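Local coordinates for protein alanine dehydrogenase (Archaeoglobus fulgidus, PDB 1OMO) that catalyses the reversible, NAD+-dependent oxidative deamination of L-alanine to pyruvate as a homodimer of two-domain subunits, at residues V237-Q243 with I287-L293; M21-E25 with G114-Y119. One frame throughout, in Å; residues are numbered along the deposited sequence.

Interaction 1: residues V237-Q243 with I287-L293; sequences VVDDLEQ and IFDSTGL. With NAD (nicotinamide-adenine-dinucleotide), chain D.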
ATOM      1  N   VAL A 237      13.498  22.546  -8.558  1.00 19.06           N
ATOM      2  CA  VAL A 237      14.034  21.210  -8.416  1.00 19.28           C
ATOM      3  C   VAL A 237      13.040  20.415  -7.565  1.00 19.41           C
ATOM      4  O   VAL A 237      12.852  20.696  -6.373  1.00 18.40           O
ATOM      5  CB  VAL A 237      15.452  21.244  -7.767  1.00 19.50           C
ATOM      6  CG1 VAL A 237      15.989  19.805  -7.484  1.00 17.60           C
ATOM      7  CG2 VAL A 237      16.412  21.918  -8.752  1.00 18.36           C
ATOM      8  N   VAL A 238      12.400  19.422  -8.179  1.00 16.55           N
ATOM      9  CA  VAL A 238      11.437  18.656  -7.430  1.00 17.62           C
ATOM     10  C   VAL A 238      11.987  17.377  -6.796  1.00 18.68           C
ATOM     11  O   VAL A 238      13.112  16.943  -7.008  1.00 17.85           O
ATOM     12  CB  VAL A 238      10.179  18.275  -8.272  1.00 15.74           C
ATOM     13  CG1 VAL A 238       9.641  19.481  -9.021  1.00 14.96           C
ATOM     14  CG2 VAL A 238      10.511  17.147  -9.225  1.00 14.80           C
ATOM     15  N   ASP A 239      11.109  16.809  -5.992  1.00 19.02           N
ATOM     16  CA  ASP A 239      11.248  15.590  -5.241  1.00 18.57           C
ATOM     17  C   ASP A 239      11.130  14.413  -6.197  1.00 20.16           C
ATOM     18  O   ASP A 239      11.992  13.552  -6.333  1.00 20.63           O
ATOM     19  CB  ASP A 239      10.037  15.486  -4.322  1.00 19.41           C
ATOM     20  CG  ASP A 239      10.434  15.180  -2.989  1.00 21.01           C
ATOM     21  OD1 ASP A 239       9.575  15.077  -2.115  1.00 20.69           O
ATOM     22  OD2 ASP A 239      11.666  15.050  -2.826  1.00 27.83           O
ATOM     23  N   ASP A 240       9.964  14.381  -6.808  1.00 18.36           N
ATOM     24  CA  ASP A 240       9.576  13.350  -7.711  1.00 20.79           C
ATOM     25  C   ASP A 240       8.725  14.120  -8.655  1.00 21.93           C
ATOM     26  O   ASP A 240       7.798  14.809  -8.240  1.00 22.59           O
ATOM     27  CB  ASP A 240       8.733  12.340  -6.957  1.00 23.35           C
ATOM     28  CG  ASP A 240       8.137  11.317  -7.863  1.00 27.25           C
ATOM     29  OD1 ASP A 240       8.776  10.268  -8.051  1.00 32.60           O
ATOM     30  OD2 ASP A 240       7.044  11.566  -8.421  1.00 29.68           O
ATOM     31  N   LEU A 241       9.036  14.045  -9.926  1.00 22.03           N
ATOM     32  CA  LEU A 241       8.266  14.803 -10.877  1.00 24.92           C
ATOM     33  C   LEU A 241       6.754  14.567 -10.781  1.00 25.29           C
ATOM     34  O   LEU A 241       5.981  15.528 -10.644  1.00 25.31           O
ATOM     35  CB  LEU A 241       8.757  14.523 -12.297  1.00 25.11           C
ATOM     36  CG  LEU A 241       7.970  15.296 -13.354  1.00 27.92           C
ATOM     37  CD1 LEU A 241       7.971  16.792 -13.042  1.00 28.39           C
ATOM     38  CD2 LEU A 241       8.579  15.010 -14.735  1.00 29.29           C
ATOM     39  N   GLU A 242       6.315  13.312 -10.830  1.00 24.92           N
ATOM     40  CA  GLU A 242       4.879  13.060 -10.796  1.00 24.80           C
ATOM     41  C   GLU A 242       4.158  13.446  -9.500  1.00 22.69           C
ATOM     42  O   GLU A 242       3.023  13.921  -9.539  1.00 18.94           O
ATOM     43  CB  GLU A 242       4.588  11.613 -11.173  1.00 27.57           C
ATOM     44  CG  GLU A 242       3.376  11.499 -12.125  1.00 35.36           C
ATOM     45  CD  GLU A 242       3.543  12.226 -13.479  1.00 37.00           C
ATOM     46  OE1 GLU A 242       2.504  12.500 -14.124  1.00 40.94           O
ATOM     47  OE2 GLU A 242       4.686  12.520 -13.907  1.00 39.51           O
ATOM     48  N   GLN A 243       4.810  13.273  -8.354  1.00 21.20           N
ATOM     49  CA  GLN A 243       4.173  13.664  -7.100  1.00 20.19           C
ATOM     50  C   GLN A 243       4.101  15.196  -6.974  1.00 20.25           C
ATOM     51  O   GLN A 243       3.185  15.729  -6.333  1.00 18.89           O
ATOM     52  CB  GLN A 243       4.925  13.095  -5.900  1.00 20.00           C
ATOM     53  CG  GLN A 243       5.066  11.582  -5.921  1.00 21.10           C
ATOM     54  CD  GLN A 243       5.601  11.036  -4.615  1.00 22.81           C
ATOM     55  OE1 GLN A 243       5.708   9.844  -4.467  1.00 27.95           O
ATOM     56  NE2 GLN A 243       5.927  11.916  -3.654  1.00 23.15           N
ATOM     57  N   ILE A 287      14.364  26.645  -6.182  1.00 17.27           N
ATOM     58  CA  ILE A 287      13.268  26.088  -5.431  1.00 13.64           C
ATOM     59  C   ILE A 287      13.349  24.568  -5.335  1.00 14.27           C
ATOM     60  O   ILE A 287      13.549  23.889  -6.319  1.00 11.23           O
ATOM     61  CB  ILE A 287      11.865  26.397  -6.048  1.00 12.63           C
ATOM     62  CG1 ILE A 287      11.497  27.873  -5.938  1.00 14.13           C
ATOM     63  CG2 ILE A 287      10.795  25.586  -5.261  1.00 15.09           C
ATOM     64  CD1 ILE A 287      10.193  28.232  -6.697  1.00 14.92           C
ATOM     65  N   PHE A 288      13.204  24.055  -4.117  1.00 15.92           N
ATOM     66  CA  PHE A 288      13.136  22.627  -3.913  1.00 15.79           C
ATOM     67  C   PHE A 288      11.652  22.353  -3.528  1.00 17.08           C
ATOM     68  O   PHE A 288      11.187  22.761  -2.468  1.00 15.63           O
ATOM     69  CB  PHE A 288      14.051  22.156  -2.774  1.00 14.34           C
ATOM     70  CG  PHE A 288      13.797  20.719  -2.359  1.00 16.29           C
ATOM     71  CD1 PHE A 288      13.509  20.393  -1.040  1.00 14.34           C
ATOM     72  CD2 PHE A 288      13.862  19.693  -3.293  1.00 15.29           C
ATOM     73  CE1 PHE A 288      13.294  19.063  -0.658  1.00 16.14           C
ATOM     74  CE2 PHE A 288      13.655  18.374  -2.923  1.00 15.82           C
ATOM     75  CZ  PHE A 288      13.371  18.047  -1.601  1.00 14.31           C
ATOM     76  N   ASP A 289      10.938  21.678  -4.424  1.00 17.92           N
ATOM     77  CA  ASP A 289       9.546  21.284  -4.253  1.00 17.52           C
ATOM     78  C   ASP A 289       9.521  19.885  -3.610  1.00 17.29           C
ATOM     79  O   ASP A 289       9.730  18.868  -4.279  1.00 17.20           O
ATOM     80  CB  ASP A 289       8.854  21.226  -5.611  1.00 16.94           C
ATOM     81  CG  ASP A 289       7.357  21.280  -5.492  1.00 19.61           C
ATOM     82  OD1 ASP A 289       6.694  21.450  -6.524  1.00 23.05           O
ATOM     83  OD2 ASP A 289       6.829  21.162  -4.364  1.00 20.23           O
ATOM     84  N   SER A 290       9.244  19.853  -2.312  1.00 16.12           N
ATOM     85  CA  SER A 290       9.231  18.623  -1.566  1.00 16.64           C
ATOM     86  C   SER A 290       7.838  18.013  -1.381  1.00 17.34           C
ATOM     87  O   SER A 290       6.889  18.692  -0.993  1.00 17.85           O
ATOM     88  CB  SER A 290       9.914  18.897  -0.226  1.00 13.43           C
ATOM     89  OG  SER A 290       9.827  17.835   0.678  1.00 14.35           O
ATOM     90  N   THR A 291       7.713  16.729  -1.695  1.00 16.44           N
ATOM     91  CA  THR A 291       6.437  16.055  -1.512  1.00 19.51           C
ATOM     92  C   THR A 291       6.493  14.875  -0.549  1.00 19.03           C
ATOM     93  O   THR A 291       5.449  14.448  -0.068  1.00 21.73           O
ATOM     94  CB  THR A 291       5.823  15.533  -2.857  1.00 19.06           C
ATOM     95  OG1 THR A 291       6.666  14.525  -3.435  1.00 23.94           O
ATOM     96  CG2 THR A 291       5.663  16.674  -3.861  1.00 21.20           C
ATOM     97  N   GLY A 292       7.685  14.350  -0.267  1.00 20.52           N
ATOM     98  CA  GLY A 292       7.822  13.181   0.616  1.00 20.72           C
ATOM     99  C   GLY A 292       7.782  11.887  -0.213  1.00 19.94           C
ATOM    100  O   GLY A 292       6.754  11.554  -0.816  1.00 17.97           O
ATOM    101  N   LEU A 293       8.891  11.150  -0.250  1.00 18.70           N
ATOM    102  CA  LEU A 293       8.929   9.940  -1.074  1.00 18.99           C
ATOM    103  C   LEU A 293       9.085   8.654  -0.267  1.00 19.23           C
ATOM    104  O   LEU A 293       9.774   8.639   0.754  1.00 18.51           O
ATOM    105  CB  LEU A 293      10.077  10.049  -2.073  1.00 21.30           C
ATOM    106  CG  LEU A 293      10.446  11.421  -2.668  1.00 24.58           C
ATOM    107  CD1 LEU A 293      11.722  11.253  -3.526  1.00 27.63           C
ATOM    108  CD2 LEU A 293       9.328  11.976  -3.490  1.00 21.57           C
TER
HETATM  109  PA  NAD D 400       1.506  22.279  11.786  1.00 42.62           P
HETATM  110  O1A NAD D 400       0.036  22.481  11.767  1.00 41.84           O
HETATM  111  O2A NAD D 400       2.192  21.948  13.118  1.00 43.02           O
HETATM  112  O5B NAD D 400       2.457  23.447  11.109  1.00 39.47           O
HETATM  113  C5B NAD D 400       1.921  24.443  10.140  1.00 35.24           C
HETATM  114  C4B NAD D 400       2.131  25.842  10.778  1.00 32.55           C
HETATM  115  O4B NAD D 400       1.620  26.767   9.720  1.00 28.95           O
HETATM  116  C3B NAD D 400       1.225  26.220  12.044  1.00 31.27           C
HETATM  117  O3B NAD D 400       2.066  26.668  13.181  1.00 28.82           O
HETATM  118  C2B NAD D 400       0.242  27.308  11.547  1.00 28.97           C
HETATM  119  O2B NAD D 400      -0.275  28.221  12.445  1.00 27.63           O
HETATM  120  C1B NAD D 400       1.058  27.893  10.353  1.00 29.36           C
HETATM  121  N9A NAD D 400       0.244  28.461   9.319  1.00 28.41           N
HETATM  122  C8A NAD D 400      -0.956  28.067   8.762  1.00 30.16           C
HETATM  123  N7A NAD D 400      -1.376  28.864   7.803  1.00 31.29           N
HETATM  124  C5A NAD D 400      -0.484  29.835   7.665  1.00 26.49           C
HETATM  125  C6A NAD D 400      -0.412  30.982   6.759  1.00 26.41           C
HETATM  126  N6A NAD D 400      -1.354  31.234   5.886  1.00 24.99           N
HETATM  127  N1A NAD D 400       0.710  31.776   6.917  1.00 24.17           N
HETATM  128  C2A NAD D 400       1.689  31.542   7.823  1.00 27.02           C
HETATM  129  N3A NAD D 400       1.659  30.451   8.721  1.00 25.01           N
HETATM  130  C4A NAD D 400       0.561  29.616   8.590  1.00 27.03           C
HETATM  131  O3  NAD D 400       2.144  21.195  10.694  1.00 35.43           O
HETATM  132  PN  NAD D 400       3.693  20.582  10.364  1.00 38.15           P
HETATM  133  O1N NAD D 400       4.681  21.398  11.155  1.00 40.39           O
HETATM  134  O2N NAD D 400       3.642  19.069  10.442  1.00 37.75           O
HETATM  135  O5D NAD D 400       3.768  21.070   8.752  1.00 39.15           O
HETATM  136  C5D NAD D 400       2.391  20.754   8.061  1.00 41.45           C
HETATM  137  C4D NAD D 400       2.435  20.967   6.583  1.00 44.01           C
HETATM  138  O4D NAD D 400       3.593  20.120   6.037  1.00 45.94           O
HETATM  139  C3D NAD D 400       1.185  20.462   5.796  1.00 43.52           C
HETATM  140  O3D NAD D 400       1.015  21.151   4.543  1.00 42.92           O
HETATM  141  C2D NAD D 400       1.547  18.983   5.630  1.00 42.97           C
HETATM  142  O2D NAD D 400       0.650  18.247   4.864  1.00 41.14           O
HETATM  143  C1D NAD D 400       3.051  19.110   5.093  1.00 44.29           C
HETATM  144  N1N NAD D 400       4.029  17.983   5.283  1.00 44.63           N
HETATM  145  C2N NAD D 400       4.724  17.641   4.042  1.00 44.12           C
HETATM  146  C3N NAD D 400       5.807  16.706   4.222  1.00 44.92           C
HETATM  147  C7N NAD D 400       6.573  16.317   2.820  1.00 45.93           C
HETATM  148  O7N NAD D 400       7.187  15.214   2.764  1.00 46.39           O
HETATM  149  N7N NAD D 400       6.524  17.218   1.787  1.00 46.40           N
HETATM  150  C4N NAD D 400       6.239  16.135   5.443  1.00 43.63           C
HETATM  151  C5N NAD D 400       5.460  16.570   6.591  1.00 43.73           C
HETATM  152  C6N NAD D 400       4.389  17.473   6.509  1.00 44.10           C
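Val237 and Val238 pair with Phe288 and Asp289 as parallel strands, and just beyond them Asp239 takes up the turn that brings Ser290, Thr291 and Gly292 to the nicotinamide end of NAD. The ladder is regular at first: Val237 N donates to Ile287 O (2.6 Å), and Val237 O accepts from Asp289 N. The next bond, from Asp239 N to Asp289 O, is weak, and from here the carboxylate takes over. Its OD1 accepts Thr291 N at 2.5 Å, well above the carboxylate plane, and Gly292 N at 2.7 Å, nearly in line with the C-O bond. Thr291 OG1, set between its backbone N and carbonyl carbon (chi1 64°), is a relay, donating to OD1 on the anti side and accepting from Gln243 NE2 (2.7 Å). NE2 also donates to Gly292 O (3.0 Å), which lies in the amide plane of Gln243, although NE2 stands well above the plane of that carbonyl. With an alanine at Asp239, the N-H groups of Thr291 and Gly292 and the Thr291 hydroxyl would probably lose their shared acceptor, leaving the turn less firmly set. Asp240 caps helix 241-247, OD2 accepting from Gln243 N. The turn presents Ser290 O to NAD N7N at 3.2 Å, while Gly292, whose backbone angles call for glycine, brings its CA to 3.0 Å from NAD O7N. Backbone amides of Glu249 and Ile250 hold the Asp289 carboxylate. Within the parallel sheet of the Rossmann domain, strand 285-289 lies between strands 212-215 and 234-238; Asp239 and Leu293 meet Phe28 of helix 17-32.

Interaction 2: residues M21-E25 with G114-Y119; sequences MNAVE and GIAAKY
Two crossing helices form this contact, Met21 and Glu25 of helix 17-32 meeting Gly114, Ile115, Lys118 and Tyr119 of helix 102-120, the helix that leads from the mixed sheet of the dimer-forming domain to the first strand of the Rossmann fold. The local axes cross at -70° and come no nearer than 10.4 Å, and the interface, with 277 Å² buried, rests on a few side chains. Ile115 fills its middle. Its CD1 approaches Glu25 CB at 3.9 Å and, with CG1, lies against Met21 O, the carbonyl that already accepts the helical bond from Glu25 N. Met21 reaches over Gly114, its CE 4.3 Å from Gly114 C; a CB on the glycine would be tight against that methyl. The Met21 side chain also touches Ala143, Arg146 and Val147 of helix 135-147, while Ile272 of helix 268-273 touches both Ile115 and Tyr119. Toward the partly exposed side the chemistry becomes polar. With CG anti to the backbone N (chi1 -179°) and the chain extended beyond it, Glu25 carries its carboxylate past Ile115, crossing it at about a right angle. The Tyr119 ring offers its edge, with Glu25 CD near the ring plane, but its OH is modelled so close to Glu25 OE2 that the position of this oxygen, and the details of the bond, are doubtful. Lys118, bent at chi3 (89°), turns its ammonium group back to the same carboxylate, forming a salt bridge whose hydrogen bond from NZ to Glu25 OE1, 3.3 Å, is weak.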
ATOM      1  N   MET A  21      19.880  12.368   7.542  1.00 19.19           N
ATOM      2  CA  MET A  21      20.388  13.127   6.401  1.00 20.70           C
ATOM      3  C   MET A  21      21.231  12.298   5.450  1.00 20.86           C
ATOM      4  O   MET A  21      21.124  12.441   4.225  1.00 19.43           O
ATOM      5  CB  MET A  21      21.188  14.359   6.860  1.00 21.24           C
ATOM      6  CG  MET A  21      20.281  15.553   7.235  1.00 24.08           C
ATOM      7  SD  MET A  21      21.032  16.942   8.117  1.00 26.89           S
ATOM      8  CE  MET A  21      21.665  17.820   6.743  1.00 23.69           C
ATOM      9  N   ASN A  22      22.061  11.421   6.002  1.00 21.34           N
ATOM     10  CA  ASN A  22      22.888  10.580   5.153  1.00 24.43           C
ATOM     11  C   ASN A  22      22.052   9.592   4.367  1.00 21.54           C
ATOM     12  O   ASN A  22      22.331   9.355   3.199  1.00 22.17           O
ATOM     13  CB  ASN A  22      23.914   9.818   5.983  1.00 27.24           C
ATOM     14  CG  ASN A  22      25.083  10.681   6.369  1.00 32.59           C
ATOM     15  OD1 ASN A  22      25.801  10.383   7.330  1.00 35.84           O
ATOM     16  ND2 ASN A  22      25.291  11.764   5.619  1.00 34.91           N
ATOM     17  N   ALA A  23      21.045   9.028   5.031  1.00 18.74           N
ATOM     18  CA  ALA A  23      20.152   8.046   4.430  1.00 18.45           C
ATOM     19  C   ALA A  23      19.293   8.652   3.335  1.00 17.92           C
ATOM     20  O   ALA A  23      19.137   8.066   2.268  1.00 20.11           O
ATOM     21  CB  ALA A  23      19.256   7.412   5.512  1.00 18.14           C
ATOM     22  N   VAL A  24      18.761   9.840   3.583  1.00 16.00           N
ATOM     23  CA  VAL A  24      17.914  10.487   2.597  1.00 17.76           C
ATOM     24  C   VAL A  24      18.718  10.908   1.375  1.00 17.50           C
ATOM     25  O   VAL A  24      18.246  10.807   0.242  1.00 17.83           O
ATOM     26  CB  VAL A  24      17.155  11.710   3.223  1.00 17.41           C
ATOM     27  CG1 VAL A  24      16.393  12.501   2.155  1.00 20.15           C
ATOM     28  CG2 VAL A  24      16.176  11.205   4.252  1.00 17.65           C
ATOM     29  N   GLU A  25      19.951  11.349   1.598  1.00 19.24           N
ATOM     30  CA  GLU A  25      20.813  11.748   0.488  1.00 19.26           C
ATOM     31  C   GLU A  25      21.133  10.543  -0.417  1.00 20.15           C
ATOM     32  O   GLU A  25      21.022  10.617  -1.659  1.00 19.83           O
ATOM     33  CB  GLU A  25      22.104  12.365   1.022  1.00 20.05           C
ATOM     34  CG  GLU A  25      23.071  12.832  -0.089  1.00 24.05           C
ATOM     35  CD  GLU A  25      24.114  13.809   0.433  1.00 27.39           C
ATOM     36  OE1 GLU A  25      24.559  13.651   1.588  1.00 31.85           O
ATOM     37  OE2 GLU A  25      24.509  14.725  -0.303  1.00 30.05           O
ATOM     38  N   GLY A 114      17.252  19.960   4.419  1.00 13.70           N
ATOM     39  CA  GLY A 114      18.653  20.246   4.658  1.00 15.83           C
ATOM     40  C   GLY A 114      19.567  19.819   3.510  1.00 18.17           C
ATOM     41  O   GLY A 114      20.508  20.545   3.170  1.00 17.80           O
ATOM     42  N   ILE A 115      19.312  18.638   2.934  1.00 18.47           N
ATOM     43  CA  ILE A 115      20.113  18.131   1.818  1.00 18.88           C
ATOM     44  C   ILE A 115      19.842  18.990   0.574  1.00 21.35           C
ATOM     45  O   ILE A 115      20.779  19.376  -0.146  1.00 21.17           O
ATOM     46  CB  ILE A 115      19.792  16.630   1.540  1.00 19.50           C
ATOM     47  CG1 ILE A 115      20.361  15.770   2.670  1.00 18.72           C
ATOM     48  CG2 ILE A 115      20.411  16.155   0.240  1.00 20.42           C
ATOM     49  CD1 ILE A 115      21.848  15.852   2.799  1.00 18.12           C
ATOM     50  N   ALA A 116      18.580  19.340   0.321  1.00 19.78           N
ATOM     51  CA  ALA A 116      18.323  20.168  -0.856  1.00 20.83           C
ATOM     52  C   ALA A 116      19.020  21.557  -0.749  1.00 19.56           C
ATOM     53  O   ALA A 116      19.613  22.039  -1.724  1.00 20.87           O
ATOM     54  CB  ALA A 116      16.815  20.336  -1.089  1.00 18.63           C
ATOM     55  N   ALA A 117      18.971  22.191   0.413  1.00 17.40           N
ATOM     56  CA  ALA A 117      19.614  23.490   0.547  1.00 17.84           C
ATOM     57  C   ALA A 117      21.138  23.312   0.387  1.00 18.12           C
ATOM     58  O   ALA A 117      21.784  24.124  -0.262  1.00 14.86           O
ATOM     59  CB  ALA A 117      19.251  24.126   1.894  1.00 14.98           C
ATOM     60  N   LYS A 118      21.693  22.225   0.925  1.00 19.82           N
ATOM     61  CA  LYS A 118      23.123  21.977   0.786  1.00 22.02           C
ATOM     62  C   LYS A 118      23.565  21.997  -0.681  1.00 22.71           C
ATOM     63  O   LYS A 118      24.633  22.516  -1.011  1.00 21.37           O
ATOM     64  CB  LYS A 118      23.520  20.624   1.375  1.00 22.80           C
ATOM     65  CG  LYS A 118      24.977  20.260   0.992  1.00 25.92           C
ATOM     66  CD  LYS A 118      25.593  19.093   1.787  1.00 27.39           C
ATOM     67  CE  LYS A 118      25.316  17.755   1.117  1.00 28.17           C
ATOM     68  NZ  LYS A 118      25.985  16.611   1.825  1.00 30.87           N
ATOM     69  N   TYR A 119      22.733  21.437  -1.562  1.00 22.82           N
ATOM     70  CA  TYR A 119      23.056  21.359  -2.982  1.00 22.64           C
ATOM     71  C   TYR A 119      22.595  22.536  -3.807  1.00 23.82           C
ATOM     72  O   TYR A 119      23.160  22.820  -4.854  1.00 24.92           O
ATOM     73  CB  TYR A 119      22.431  20.098  -3.591  1.00 22.89           C
ATOM     74  CG  TYR A 119      23.197  18.830  -3.288  1.00 24.15           C
ATOM     75  CD1 TYR A 119      24.248  18.426  -4.103  1.00 25.30           C
ATOM     76  CD2 TYR A 119      22.899  18.063  -2.170  1.00 22.86           C
ATOM     77  CE1 TYR A 119      24.989  17.279  -3.819  1.00 25.87           C
ATOM     78  CE2 TYR A 119      23.635  16.922  -1.864  1.00 24.11           C
ATOM     79  CZ  TYR A 119      24.685  16.533  -2.699  1.00 27.32           C
ATOM     80  OH  TYR A 119      25.443  15.413  -2.421  1.00 27.30           O
TER

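Interaction 1 is buried; it begins as a backbone ladder and passes to side-chain carboxylate and amide bonds where the strands end, as suits neighbouring strands whose ends shape a cofactor pocket. Interaction 2, only partly buried, joins helices through apolar packing on its inner side and a charged pair toward solvent, with no backbone-to-backbone bond between its segments. The two centres are about 13 Å apart, yet they meet directly: Phe288 CG packs on Ala116 CB at 3.3 Å. The helices that cross in interaction 2, 17-32 and 102-120, both also touch interaction 1. The parallel sheet and the two helices thus pack together beside the NAD site.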